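PDB 3E10: putative NADH Oxidase from Clostridium acetobutylicum, which binds flavin mononucleotide and probably acts as an FMN-dependent oxidoreductase of the nitroreductase family. Local coordinates for residues 37-43 against 92-96; 75-81 against 135-141. The contacts are given in a common frame with arbitrary orientation. Numbering follows the deposited sequence.

Interaction 1 (37-43 against 92-96); sequences AGNQQPW and DMAAA. With FMN (flavin mononucleotide), chain C.
A buried contact joins the loop after helix 21-32, residues 37-43, to residues 92-96 of helix 89-106, at the dimethylbenzene edge of the FMN ring system. Its centre is one carboxylate. D92, helical and with chi1 m, points its CA-CB bond at the loop; OD1 accepts A37 N at 2.8 Å and OD2 accepts Q40 NE2 at 2.7 Å, both nearly straight. P42 CG rests against the same carboxylate, 3.5 Å from D92 OD2. Aspartate suits this place because its two oxygens can hold a main-chain amide and a side-chain amide together. Q40, with chi1 p and chi2 t, curls its end back to D92, while its OE1 accepts from I85 N.

The loop turns sharply: G38 (phi/psi 65/13), N39 (51/35) and Q41 (41/66) all have positive phi, which glycine takes without strain, and Q40 N bonds A37 O at 3.0 Å. It is part of the flavin site of the nitroreductase fold, in which the cofactor lies between subunits: A37 N is 3.4 Å from FMN C8, N39 CB is 3.5 Å from O4' and D92 OD1 is 3.7 Å from C7M, whereas R8, R9 and S10 of the second subunit hydrogen-bond the same FMN.

Farther along, the contact becomes apolar. P42 CG lies 4.1 Å from SE of M93, a selenomethionine with all chi angles m. W43 CA lies 6.9 Å from M93 CA; an off-well chi1 of 34° sets its indole against the helix, with CB 3.7 Å from that SE and CE3 4.0 Å from A96 CB, where a small alanine lets the broad ring approach.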
ATOM      1  N   ALA B  37       0.332  10.901   2.637  1.00  6.57           N
ATOM      2  CA  ALA B  37       0.430  11.758   3.831  1.00  6.02           C
ATOM      3  C   ALA B  37       0.376  13.209   3.402  1.00  7.54           C
ATOM      4  O   ALA B  37       1.084  13.639   2.480  1.00  7.54           O
ATOM      5  CB  ALA B  37       1.711  11.442   4.603  1.00  8.07           C
ATOM      6  N   GLY B  38      -0.486  13.986   4.057  1.00  8.87           N
ATOM      7  CA  GLY B  38      -0.605  15.394   3.660  1.00  8.86           C
ATOM      8  C   GLY B  38      -1.158  15.642   2.256  1.00  8.86           C
ATOM      9  O   GLY B  38      -1.043  16.736   1.741  1.00 10.15           O
ATOM     10  N   ASN B  39      -1.723  14.615   1.613  1.00  8.31           N
ATOM     11  CA  ASN B  39      -2.048  14.659   0.207  1.00  6.71           C
ATOM     12  C   ASN B  39      -0.850  15.128  -0.653  1.00  6.97           C
ATOM     13  O   ASN B  39      -1.028  15.818  -1.663  1.00  9.03           O
ATOM     14  CB  ASN B  39      -3.249  15.582  -0.053  1.00  9.34           C
ATOM     15  CG  ASN B  39      -3.855  15.402  -1.439  1.00  8.80           C
ATOM     16  OD1 ASN B  39      -3.837  14.314  -2.024  1.00  9.19           O
ATOM     17  ND2 ASN B  39      -4.399  16.494  -1.983  1.00 12.36           N
ATOM     18  N   GLN B  40       0.350  14.740  -0.230  1.00  6.33           N
ATOM     19  CA  GLN B  40       1.554  15.230  -0.897  1.00  7.61           C
ATOM     20  C   GLN B  40       1.796  14.631  -2.280  1.00  8.26           C
ATOM     21  O   GLN B  40       2.542  15.215  -3.070  1.00  9.20           O
ATOM     22  CB  GLN B  40       2.799  15.066  -0.007  1.00  8.45           C
ATOM     23  CG  GLN B  40       3.253  13.651   0.276  1.00  6.96           C
ATOM     24  CD  GLN B  40       4.267  13.576   1.385  1.00  6.54           C
ATOM     25  OE1 GLN B  40       4.851  14.617   1.774  1.00  9.81           O
ATOM     26  NE2 GLN B  40       4.467  12.373   1.943  1.00  7.34           N
ATOM     27  N   GLN B  41       1.179  13.486  -2.572  1.00  7.00           N
ATOM     28  CA  GLN B  41       1.261  12.877  -3.922  1.00  7.98           C
ATOM     29  C   GLN B  41       2.661  12.960  -4.522  1.00  8.20           C
ATOM     30  O   GLN B  41       2.864  13.660  -5.514  1.00  8.96           O
ATOM     31  CB  GLN B  41       0.255  13.538  -4.878  1.00  7.70           C
ATOM     32  CG  GLN B  41      -1.204  13.472  -4.423  1.00  8.24           C
ATOM     33  CD  GLN B  41      -2.134  14.342  -5.249  1.00  8.24           C
ATOM     34  OE1 GLN B  41      -2.980  15.077  -4.690  1.00 18.17           O
ATOM     35  NE2 GLN B  41      -2.049  14.237  -6.539  1.00  8.84           N
ATOM     36  N   PRO B  42       3.630  12.254  -3.924  1.00  7.29           N
ATOM     37  CA  PRO B  42       5.050  12.543  -4.226  1.00  6.62           C
ATOM     38  C   PRO B  42       5.608  11.748  -5.422  1.00  7.29           C
ATOM     39  O   PRO B  42       6.790  11.854  -5.737  1.00  8.61           O
ATOM     40  CB  PRO B  42       5.736  12.147  -2.941  1.00  9.86           C
ATOM     41  CG  PRO B  42       4.941  10.955  -2.471  1.00  8.96           C
ATOM     42  CD  PRO B  42       3.498  11.264  -2.841  1.00  8.20           C
ATOM     43  N   TRP B  43       4.729  11.060  -6.135  1.00  6.74           N
ATOM     44  CA  TRP B  43       5.152  10.025  -7.093  1.00  6.92           C
ATOM     45  C   TRP B  43       5.496  10.521  -8.494  1.00  7.92           C
ATOM     46  O   TRP B  43       4.874  11.459  -9.038  1.00  7.35           O
ATOM     47  CB  TRP B  43       4.059   8.975  -7.242  1.00  7.89           C
ATOM     48  CG  TRP B  43       2.640   9.521  -7.126  1.00  7.37           C
ATOM     49  CD1 TRP B  43       1.982  10.338  -7.997  1.00  9.05           C
ATOM     50  CD2 TRP B  43       1.742   9.268  -6.056  1.00  9.61           C
ATOM     51  NE1 TRP B  43       0.721  10.606  -7.525  1.00 10.15           N
ATOM     52  CE2 TRP B  43       0.545   9.942  -6.340  1.00  8.68           C
ATOM     53  CE3 TRP B  43       1.846   8.519  -4.887  1.00  8.12           C
ATOM     54  CZ2 TRP B  43      -0.551   9.929  -5.451  1.00  9.52           C
ATOM     55  CZ3 TRP B  43       0.742   8.470  -4.005  1.00  9.42           C
ATOM     56  CH2 TRP B  43      -0.430   9.184  -4.309  1.00  9.41           C
ATOM     57  N   ASP B  92       3.291   6.253   1.252  1.00  4.47           N
ATOM     58  CA  ASP B  92       2.557   6.752   0.113  1.00  5.43           C
ATOM     59  C   ASP B  92       2.847   5.889  -1.133  1.00  4.69           C
ATOM     60  O   ASP B  92       1.948   5.535  -1.873  1.00  5.42           O
ATOM     61  CB  ASP B  92       3.009   8.163  -0.252  1.00  5.58           C
ATOM     62  CG  ASP B  92       2.815   9.199   0.838  1.00  6.38           C
ATOM     63  OD1 ASP B  92       2.127   8.912   1.854  1.00  6.41           O
ATOM     64  OD2 ASP B  92       3.337  10.337   0.609  1.00  7.49           O
HETATM   65  N   MSE B  93       4.134   5.616  -1.357  1.00  5.00           N
HETATM   66  CA  MSE B  93       4.569   4.902  -2.567  1.00  5.05           C
HETATM   67  C   MSE B  93       4.148   3.450  -2.537  1.00  4.40           C
HETATM   68  O   MSE B  93       3.772   2.906  -3.575  1.00  5.57           O
HETATM   69  CB  MSE B  93       6.091   5.001  -2.784  1.00  6.05           C
HETATM   70  CG  MSE B  93       6.646   6.434  -2.975  1.00  6.24           C
HETATM   71 SE   MSE B  93       5.815   7.406  -4.413  0.75  5.68          SE
HETATM   72  CE  MSE B  93       6.308   6.187  -5.855  1.00  8.60           C
ATOM     73  N   ALA B  94       4.136   2.876  -1.341  1.00  4.39           N
ATOM     74  CA  ALA B  94       3.655   1.522  -1.165  1.00  4.55           C
ATOM     75  C   ALA B  94       2.150   1.423  -1.468  1.00  6.26           C
ATOM     76  O   ALA B  94       1.692   0.457  -2.079  1.00  5.15           O
ATOM     77  CB  ALA B  94       3.988   1.046   0.292  1.00  6.08           C
ATOM     78  N   ALA B  95       1.398   2.445  -1.055  1.00  5.73           N
ATOM     79  CA  ALA B  95      -0.042   2.456  -1.341  1.00  4.46           C
ATOM     80  C   ALA B  95      -0.280   2.554  -2.851  1.00  5.11           C
ATOM     81  O   ALA B  95      -1.167   1.894  -3.389  1.00  6.14           O
ATOM     82  CB  ALA B  95      -0.709   3.624  -0.576  1.00  5.41           C
ATOM     83  N   ALA B  96       0.502   3.403  -3.535  1.00  5.07           N
ATOM     84  CA  ALA B  96       0.444   3.501  -4.992  1.00  4.78           C
ATOM     85  C   ALA B  96       0.789   2.170  -5.670  1.00  5.29           C
ATOM     86  O   ALA B  96       0.124   1.738  -6.615  1.00  5.61           O
ATOM     87  CB  ALA B  96       1.355   4.631  -5.489  1.00  6.08           C
TER
HETATM   88  N1  FMN C 501      -5.264  11.695   7.409  1.00  5.93           N
HETATM   89  C2  FMN C 501      -5.481  12.235   8.652  1.00  6.11           C
HETATM   90  O2  FMN C 501      -6.535  12.828   8.897  1.00  9.09           O
HETATM   91  N3  FMN C 501      -4.579  12.067   9.673  1.00  6.89           N
HETATM   92  C4  FMN C 501      -3.355  11.459   9.478  1.00  6.61           C
HETATM   93  O4  FMN C 501      -2.584  11.300  10.442  1.00  8.65           O
HETATM   94  C4A FMN C 501      -3.124  10.882   8.214  1.00  4.61           C
HETATM   95  N5  FMN C 501      -1.963  10.201   7.965  1.00  7.05           N
HETATM   96  C5A FMN C 501      -1.738   9.615   6.741  1.00  6.59           C
HETATM   97  C6  FMN C 501      -0.563   8.907   6.505  1.00  5.48           C
HETATM   98  C7  FMN C 501      -0.308   8.290   5.300  1.00  5.71           C
HETATM   99  C7M FMN C 501       0.983   7.522   5.110  1.00  6.45           C
HETATM  100  C8  FMN C 501      -1.261   8.367   4.286  1.00  6.11           C
HETATM  101  C8M FMN C 501      -1.091   7.496   3.073  1.00  5.53           C
HETATM  102  C9  FMN C 501      -2.450   9.074   4.511  1.00  5.53           C
HETATM  103  C9A FMN C 501      -2.703   9.701   5.728  1.00  5.08           C
HETATM  104  N10 FMN C 501      -3.859  10.453   5.946  1.00  4.93           N
HETATM  105  C10 FMN C 501      -4.083  11.004   7.193  1.00  4.15           C
HETATM  106  C1' FMN C 501      -4.901  10.595   4.865  1.00  5.14           C
HETATM  107  C2' FMN C 501      -4.452  11.638   3.833  1.00  4.99           C
HETATM  108  O2' FMN C 501      -4.573  12.960   4.339  1.00  6.11           O
HETATM  109  C3' FMN C 501      -5.253  11.456   2.553  1.00  4.88           C
HETATM  110  O3' FMN C 501      -4.921  10.184   1.990  1.00  5.28           O
HETATM  111  C4' FMN C 501      -5.020  12.585   1.508  1.00  6.28           C
HETATM  112  O4' FMN C 501      -5.472  13.832   1.963  1.00  6.18           O
HETATM  113  C5' FMN C 501      -5.679  12.251   0.178  1.00  6.67           C
HETATM  114  O5' FMN C 501      -7.092  12.191   0.304  1.00  6.50           O
HETATM  115  P   FMN C 501      -7.830  10.819  -0.084  1.00  6.31           P
HETATM  116  O1P FMN C 501      -7.397   9.758   0.915  1.00  6.25           O
HETATM  117  O2P FMN C 501      -9.307  11.141   0.025  1.00  6.40           O
HETATM  118  O3P FMN C 501      -7.442  10.449  -1.515  1.00  5.71           O

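Interaction 2 (75-81 against 135-141); sequences VLLADEE and NIKPFCV
Strands 75-79 and 136-141 run antiparallel, their axes 4.5 Å apart at closest, their directions 148° apart. V75-V141, L77-P138 and D79-I136 are non-hydrogen-bonded pairs; L76-C140 and A78-K137 (A78 N to K137 O 2.9 Å, K137 N to A78 O 2.8 Å) are hydrogen-bonded. P138, lacking an amide hydrogen, fits its non-hydrogen-bonded site. L76 O accepts F139 N (2.8 Å) and, weakly, C140 N (3.3 Å); L76 N gives to C140 O (2.9 Å). F139's unextended psi of -58° lets it and C140 both face L76.

V75, L77, I136, P138 and V141 make most of one face apolar, with D79 at its end; L76, A78, K137 and C140 lie on the other, L76 CD2 3.9 Å from C140 SG. Where 75-79 ends, E80 N bonds N135 O (2.9 Å), and D79 OD1 takes N135 ND2 and, in an Asx turn, E81 N (both 2.9 Å). E80 OE2 and K137 NZ, 4.2 Å apart and beyond a salt bridge, meet through two waters. F139 marks a classic beta bulge between the central strands of the antiparallel nitroreductase sheet.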
ATOM      1  N   VAL B  75       8.782   1.940 -13.199  1.00  6.64           N
ATOM      2  CA  VAL B  75       9.647   2.340 -12.092  1.00  5.80           C
ATOM      3  C   VAL B  75       8.923   3.417 -11.277  1.00  5.97           C
ATOM      4  O   VAL B  75       8.538   4.436 -11.821  1.00  7.61           O
ATOM      5  CB  VAL B  75      11.015   2.845 -12.581  1.00  6.92           C
ATOM      6  CG1 VAL B  75      11.985   3.133 -11.394  1.00  7.02           C
ATOM      7  CG2 VAL B  75      11.667   1.857 -13.561  1.00  9.02           C
ATOM      8  N   LEU B  76       8.763   3.172  -9.974  1.00  6.10           N
ATOM      9  CA  LEU B  76       8.118   4.103  -9.055  1.00  6.90           C
ATOM     10  C   LEU B  76       9.225   4.870  -8.342  1.00  5.24           C
ATOM     11  O   LEU B  76      10.138   4.277  -7.789  1.00  6.31           O
ATOM     12  CB  LEU B  76       7.262   3.353  -8.025  1.00  5.74           C
ATOM     13  CG  LEU B  76       5.825   3.046  -8.455  1.00  7.00           C
ATOM     14  CD1 LEU B  76       5.782   2.086  -9.611  1.00  8.93           C
ATOM     15  CD2 LEU B  76       5.019   2.507  -7.264  1.00  7.23           C
ATOM     16  N   LEU B  77       9.070   6.197  -8.337  1.00  6.05           N
ATOM     17  CA  LEU B  77      10.014   7.119  -7.767  1.00  6.43           C
ATOM     18  C   LEU B  77       9.266   8.146  -6.941  1.00  6.83           C
ATOM     19  O   LEU B  77       8.101   8.390  -7.207  1.00  6.60           O
ATOM     20  CB  LEU B  77      10.762   7.852  -8.895  1.00  9.09           C
ATOM     21  CG  LEU B  77      11.306   7.076 -10.119  1.00 11.19           C
ATOM     22  CD1 LEU B  77      11.555   8.086 -11.277  1.00 17.23           C
ATOM     23  CD2 LEU B  77      12.585   6.477  -9.757  1.00 12.46           C
ATOM     24  N   ALA B  78       9.958   8.775  -5.993  1.00  6.88           N
ATOM     25  CA  ALA B  78       9.382   9.872  -5.237  1.00  5.95           C
ATOM     26  C   ALA B  78      10.273  11.089  -5.341  1.00  6.95           C
ATOM     27  O   ALA B  78      11.487  10.968  -5.327  1.00  9.64           O
ATOM     28  CB  ALA B  78       9.227   9.494  -3.760  1.00  8.80           C
ATOM     29  N   ASP B  79       9.669  12.260  -5.414  1.00  7.43           N
ATOM     30  CA  ASP B  79      10.410  13.517  -5.514  1.00  7.05           C
ATOM     31  C   ASP B  79      10.440  14.217  -4.153  1.00  7.17           C
ATOM     32  O   ASP B  79       9.394  14.570  -3.602  1.00  8.63           O
ATOM     33  CB  ASP B  79       9.709  14.412  -6.519  1.00  8.03           C
ATOM     34  CG  ASP B  79      10.437  15.715  -6.771  1.00 10.65           C
ATOM     35  OD1 ASP B  79      11.474  15.981  -6.125  1.00  8.69           O
ATOM     36  OD2 ASP B  79       9.947  16.490  -7.620  1.00 12.18           O
ATOM     37  N   GLU B  80      11.637  14.328  -3.586  1.00  7.25           N
ATOM     38  CA  GLU B  80      11.809  15.033  -2.325  1.00  7.07           C
ATOM     39  C   GLU B  80      11.136  16.413  -2.337  1.00  6.69           C
ATOM     40  O   GLU B  80      10.643  16.880  -1.298  1.00  9.02           O
ATOM     41  CB  GLU B  80      13.294  15.221  -2.020  1.00  9.18           C
ATOM     42  CG  GLU B  80      14.040  13.997  -1.582  1.00 12.80           C
ATOM     43  CD  GLU B  80      15.556  14.299  -1.344  1.00 11.30           C
ATOM     44  OE1 GLU B  80      16.098  15.250  -1.933  1.00 13.48           O
ATOM     45  OE2 GLU B  80      16.207  13.533  -0.624  1.00 18.33           O
ATOM     46  N   GLU B  81      11.190  17.098  -3.475  1.00  7.70           N
ATOM     47  CA  GLU B  81      10.688  18.441  -3.567  1.00 10.72           C
ATOM     48  C   GLU B  81       9.169  18.513  -3.506  1.00 10.15           C
ATOM     49  O   GLU B  81       8.635  19.605  -3.338  1.00 11.60           O
ATOM     50  CB  GLU B  81      11.232  19.138  -4.813  1.00 12.33           C
ATOM     51  CG  GLU B  81      12.759  19.277  -4.762  1.00 14.09           C
ATOM     52  CD  GLU B  81      13.349  19.946  -5.985  1.00 16.41           C
ATOM     53  OE1 GLU B  81      12.588  20.249  -6.931  1.00 18.25           O
ATOM     54  OE2 GLU B  81      14.591  20.138  -6.011  1.00 22.61           O
ATOM     55  N   ASN B 135      17.199  14.560  -5.974  1.00 10.00           N
ATOM     56  CA  ASN B 135      15.892  14.641  -5.317  1.00  9.54           C
ATOM     57  C   ASN B 135      14.923  13.564  -5.754  1.00  8.67           C
ATOM     58  O   ASN B 135      13.854  13.442  -5.155  1.00  9.01           O
ATOM     59  CB  ASN B 135      15.263  16.019  -5.521  1.00 10.71           C
ATOM     60  CG  ASN B 135      15.187  16.450  -6.977  1.00 11.32           C
ATOM     61  OD1 ASN B 135      16.226  16.617  -7.629  1.00 14.58           O
ATOM     62  ND2 ASN B 135      13.968  16.602  -7.512  1.00 10.47           N
ATOM     63  N   ILE B 136      15.270  12.799  -6.800  1.00  7.96           N
ATOM     64  CA  ILE B 136      14.355  11.787  -7.321  1.00  7.89           C
ATOM     65  C   ILE B 136      14.799  10.432  -6.788  1.00  8.16           C
ATOM     66  O   ILE B 136      15.873   9.931  -7.131  1.00 11.21           O
ATOM     67  CB  ILE B 136      14.303  11.820  -8.833  1.00  8.60           C
ATOM     68  CG1 ILE B 136      13.872  13.227  -9.354  1.00  8.40           C
ATOM     69  CG2 ILE B 136      13.359  10.761  -9.362  1.00 10.35           C
ATOM     70  CD1 ILE B 136      12.554  13.758  -8.848  1.00 10.30           C
ATOM     71  N   LYS B 137      14.000   9.889  -5.877  1.00  8.20           N
ATOM     72  CA  LYS B 137      14.364   8.712  -5.116  1.00  7.00           C
ATOM     73  C   LYS B 137      13.686   7.472  -5.644  1.00  6.66           C
ATOM     74  O   LYS B 137      12.444   7.413  -5.687  1.00  8.15           O
ATOM     75  CB  LYS B 137      13.911   8.897  -3.670  1.00  8.75           C
ATOM     76  CG  LYS B 137      14.555  10.154  -3.058  1.00 11.48           C
ATOM     77  CD  LYS B 137      14.224  10.308  -1.571  1.00 14.58           C
ATOM     78  CE  LYS B 137      14.864   9.237  -0.688  1.00 20.03           C
ATOM     79  NZ  LYS B 137      16.358   9.374  -0.590  1.00 23.69           N
ATOM     80  N   PRO B 138      14.484   6.478  -6.048  1.00  7.05           N
ATOM     81  CA  PRO B 138      13.873   5.216  -6.460  1.00  7.56           C
ATOM     82  C   PRO B 138      13.121   4.527  -5.335  1.00  6.77           C
ATOM     83  O   PRO B 138      13.583   4.503  -4.201  1.00  9.13           O
ATOM     84  CB  PRO B 138      15.058   4.366  -6.876  1.00  9.36           C
ATOM     85  CG  PRO B 138      16.182   5.324  -7.121  1.00 10.77           C
ATOM     86  CD  PRO B 138      15.949   6.465  -6.240  1.00  7.09           C
ATOM     87  N   PHE B 139      11.948   3.997  -5.661  1.00  6.22           N
ATOM     88  CA  PHE B 139      11.137   3.270  -4.694  1.00  5.97           C
ATOM     89  C   PHE B 139      11.061   1.763  -4.986  1.00  4.63           C
ATOM     90  O   PHE B 139      11.442   0.931  -4.162  1.00  5.67           O
ATOM     91  CB  PHE B 139       9.732   3.859  -4.563  1.00  5.12           C
ATOM     92  CG  PHE B 139       8.880   3.081  -3.591  1.00  5.65           C
ATOM     93  CD1 PHE B 139       9.135   3.130  -2.239  1.00  6.98           C
ATOM     94  CD2 PHE B 139       7.888   2.213  -4.031  1.00  7.23           C
ATOM     95  CE1 PHE B 139       8.376   2.403  -1.344  1.00  5.48           C
ATOM     96  CE2 PHE B 139       7.138   1.456  -3.122  1.00  7.00           C
ATOM     97  CZ  PHE B 139       7.374   1.549  -1.799  1.00  6.33           C
ATOM     98  N   CYS B 140      10.577   1.409  -6.173  1.00  4.93           N
ATOM     99  CA  CYS B 140      10.466   0.017  -6.564  1.00  5.17           C
ATOM    100  C   CYS B 140      10.310  -0.046  -8.073  1.00  5.71           C
ATOM    101  O   CYS B 140      10.144   0.989  -8.736  1.00  7.63           O
ATOM    102  CB  CYS B 140       9.292  -0.691  -5.869  1.00  5.50           C
ATOM    103  SG  CYS B 140       7.647  -0.339  -6.546  1.00  7.36           S
ATOM    104  N   VAL B 141      10.356  -1.254  -8.602  1.00  5.96           N
ATOM    105  CA  VAL B 141       9.971  -1.510  -9.994  1.00  5.77           C
ATOM    106  C   VAL B 141       8.841  -2.517  -9.962  1.00  6.79           C
ATOM    107  O   VAL B 141       8.868  -3.447  -9.167  1.00  7.96           O
ATOM    108  CB  VAL B 141      11.137  -2.054 -10.822  1.00  7.08           C
ATOM    109  CG1 VAL B 141      10.690  -2.353 -12.258  1.00  8.19           C
ATOM    110  CG2 VAL B 141      12.361  -1.119 -10.786  1.00  8.12           C
TER
HETATM  111  O   HOH W   1      17.783  11.477  -2.168  1.00 27.81           O
HETATM  112  O   HOH W   2      15.838  11.777   1.114  1.00 28.72           O

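The two contacts alternate along the chain: 37-43, 75-81, 92-96, then 135-141. Their centres are about 11 Å apart, and they touch directly. Strand 43-48, which begins at W43, flanks strand 72-79, and P42 O probably accepts a hydrogen bond from D79 N at 2.9 Å, so the loop of interaction 1 runs into the sheet of interaction 2. Helix 89-106 covers the sheet: M93 CB packs 3.5 Å from F139 CG, and A94 N lies 3.5 Å from F139 CZ, the ring carried by the bulge. In interaction 1, loop 37-43 and D92 of the helix line an FMN pocket shared by two chains; interaction 2 meets the second subunit by packing, on its Y168 and Q91.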